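Local atomic coordinates of Lin0861 protein (Listeria innocua, PDB entry 3O60), a protein that is of unknown function but probably acts as a DNA-binding transcriptional regulator of the TetR type. Residues Phe38-Ile43 with Glu63-Val67. Numbering follows the deposited sequence.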
loop_
_atom_site.group_PDB
_atom_site.type_symbol
_atom_site.label_atom_id
_atom_site.label_comp_id
_atom_site.label_asym_id
_atom_site.label_seq_id
_atom_site.Cartn_x
_atom_site.Cartn_y
_atom_site.Cartn_z
ATOM N N PHE A 38 -7.609 -21.736 15.928
ATOM C CA PHE A 38 -7.300 -20.526 16.670
ATOM C C PHE A 38 -7.442 -20.706 18.176
ATOM O O PHE A 38 -6.619 -20.236 18.950
ATOM C CB PHE A 38 -8.176 -19.375 16.200
ATOM C CG PHE A 38 -7.903 -18.092 16.904
ATOM C CD1 PHE A 38 -6.991 -17.196 16.399
ATOM C CD2 PHE A 38 -8.550 -17.784 18.082
ATOM C CE1 PHE A 38 -6.734 -16.020 17.047
ATOM C CE2 PHE A 38 -8.294 -16.606 18.732
ATOM C CZ PHE A 38 -7.387 -15.725 18.216
ATOM N N GLU A 39 -8.487 -21.407 18.590
ATOM C CA GLU A 39 -8.733 -21.643 20.003
ATOM C C GLU A 39 -7.571 -22.431 20.577
ATOM O O GLU A 39 -7.154 -22.216 21.708
ATOM C CB GLU A 39 -10.039 -22.405 20.201
ATOM N N SER A 40 -7.032 -23.320 19.755
ATOM C CA SER A 40 -5.926 -24.185 20.132
ATOM C C SER A 40 -4.677 -23.401 20.473
ATOM O O SER A 40 -3.935 -23.772 21.372
ATOM C CB SER A 40 -5.604 -25.149 18.996
ATOM O OG SER A 40 -4.588 -24.619 18.166
ATOM N N ILE A 41 -4.461 -22.305 19.759
ATOM C CA ILE A 41 -3.206 -21.579 19.840
ATOM C C ILE A 41 -2.965 -21.043 21.234
ATOM O O ILE A 41 -3.878 -20.600 21.912
ATOM C CB ILE A 41 -3.155 -20.408 18.848
ATOM C CG1 ILE A 41 -3.362 -20.905 17.424
ATOM C CG2 ILE A 41 -1.833 -19.686 18.947
ATOM C CD1 ILE A 41 -3.203 -19.829 16.394
ATOM N N SER A 42 -1.702 -21.074 21.637
ATOM C CA SER A 42 -1.289 -20.605 22.945
ATOM C C SER A 42 -0.126 -19.639 22.800
ATOM O O SER A 42 0.635 -19.710 21.847
ATOM C CB SER A 42 -0.876 -21.782 23.817
ATOM O OG SER A 42 0.079 -22.584 23.155
ATOM N N ILE A 43 -0.013 -18.727 23.752
ATOM C CA ILE A 43 0.992 -17.683 23.705
ATOM C C ILE A 43 2.404 -18.235 23.746
ATOM O O ILE A 43 3.298 -17.715 23.090
ATOM C CB ILE A 43 0.802 -16.681 24.838
ATOM C CG1 ILE A 43 -0.669 -16.285 24.937
ATOM C CG2 ILE A 43 1.668 -15.466 24.608
ATOM C CD1 ILE A 43 -0.896 -14.904 25.476
ATOM N N GLU A 63 -4.287 -10.547 25.236
ATOM C CA GLU A 63 -4.576 -11.802 24.538
ATOM C C GLU A 63 -4.160 -11.847 23.068
ATOM O O GLU A 63 -3.952 -10.822 22.434
ATOM C CB GLU A 63 -6.059 -12.156 24.675
ATOM C CG GLU A 63 -6.386 -13.609 24.362
ATOM C CD GLU A 63 -6.925 -14.367 25.560
ATOM O OE1 GLU A 63 -8.131 -14.688 25.579
ATOM O OE2 GLU A 63 -6.141 -14.651 26.484
ATOM N N ILE A 64 -4.058 -13.062 22.542
ATOM C CA ILE A 64 -3.535 -13.332 21.207
ATOM C C ILE A 64 -4.316 -12.628 20.113
ATOM O O ILE A 64 -3.752 -12.207 19.109
ATOM C CB ILE A 64 -3.537 -14.827 20.892
ATOM C CG1 ILE A 64 -2.580 -15.568 21.819
ATOM C CG2 ILE A 64 -3.159 -15.055 19.446
ATOM C CD1 ILE A 64 -2.452 -17.026 21.499
ATOM N N ILE A 65 -5.610 -12.459 20.338
ATOM C CA ILE A 65 -6.501 -11.852 19.363
ATOM C C ILE A 65 -6.124 -10.408 19.101
ATOM O O ILE A 65 -6.452 -9.853 18.063
ATOM C CB ILE A 65 -7.966 -11.925 19.805
ATOM C CG1 ILE A 65 -8.887 -11.570 18.640
ATOM C CG2 ILE A 65 -8.213 -11.000 20.975
ATOM C CD1 ILE A 65 -9.185 -12.729 17.740
ATOM N N GLN A 66 -5.396 -9.817 20.039
ATOM C CA GLN A 66 -4.986 -8.422 19.937
ATOM C C GLN A 66 -4.078 -8.160 18.740
ATOM O O GLN A 66 -4.159 -7.111 18.113
ATOM C CB GLN A 66 -4.338 -7.938 21.234
ATOM C CG GLN A 66 -4.499 -6.444 21.460
ATOM C CD GLN A 66 -4.687 -6.078 22.915
ATOM O OE1 GLN A 66 -4.581 -4.913 23.286
ATOM N NE2 GLN A 66 -4.969 -7.068 23.746
ATOM N N VAL A 67 -3.222 -9.132 18.445
ATOM C CA VAL A 67 -2.311 -9.083 17.313
ATOM C C VAL A 67 -3.073 -8.841 16.027
ATOM O O VAL A 67 -2.682 -8.039 15.191
ATOM C CB VAL A 67 -1.563 -10.407 17.168
ATOM C CG1 VAL A 67 -0.682 -10.388 15.946
ATOM C CG2 VAL A 67 -0.763 -10.698 18.410
#
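The bond from Q66 N to E63 O, 3.0 Å long, turns the chain around I64 and I65, whose side chains meet the loop 38-43. That loop makes a turn of its own, tied by I41 N to F38 O at 3.1 Å, and the two turns join through apolar groups. I64 is the central side chain. Its CG1 stands anti to the carbonyl carbon (chi1 -65°) and the chain runs on extended (chi2 -176°), carrying CD1 across to the loop. There CD1 meets I41 CG2 at 3.7 Å and lies against the backbone where S42 passes into I43, 3.7 Å from S42 C. I43 runs the other way alongside I64, with its CG1 3.7 Å from I64 CG1. The second branch, I64 CG2, lies 4.4 Å from F38 CE1 and so loosely adjoins the ring. With CG anti to the backbone N (chi1 -179°), F38 reaches out until CZ comes 3.5 Å from I65 CD1, the two side chains crossing at about a right angle. W113 meets the F38 ring edge-to-face, while L28 of helix 15-33 touches both I41 and I64. S42 is the N-cap residue of helix 43-50. The contact thus joins the lead-in to helix 43-50 with the start of helix 65-84, bracketing helices 43-50 and 54-60, consistent with the helix-turn-helix of a TetR-type DNA-binding domain.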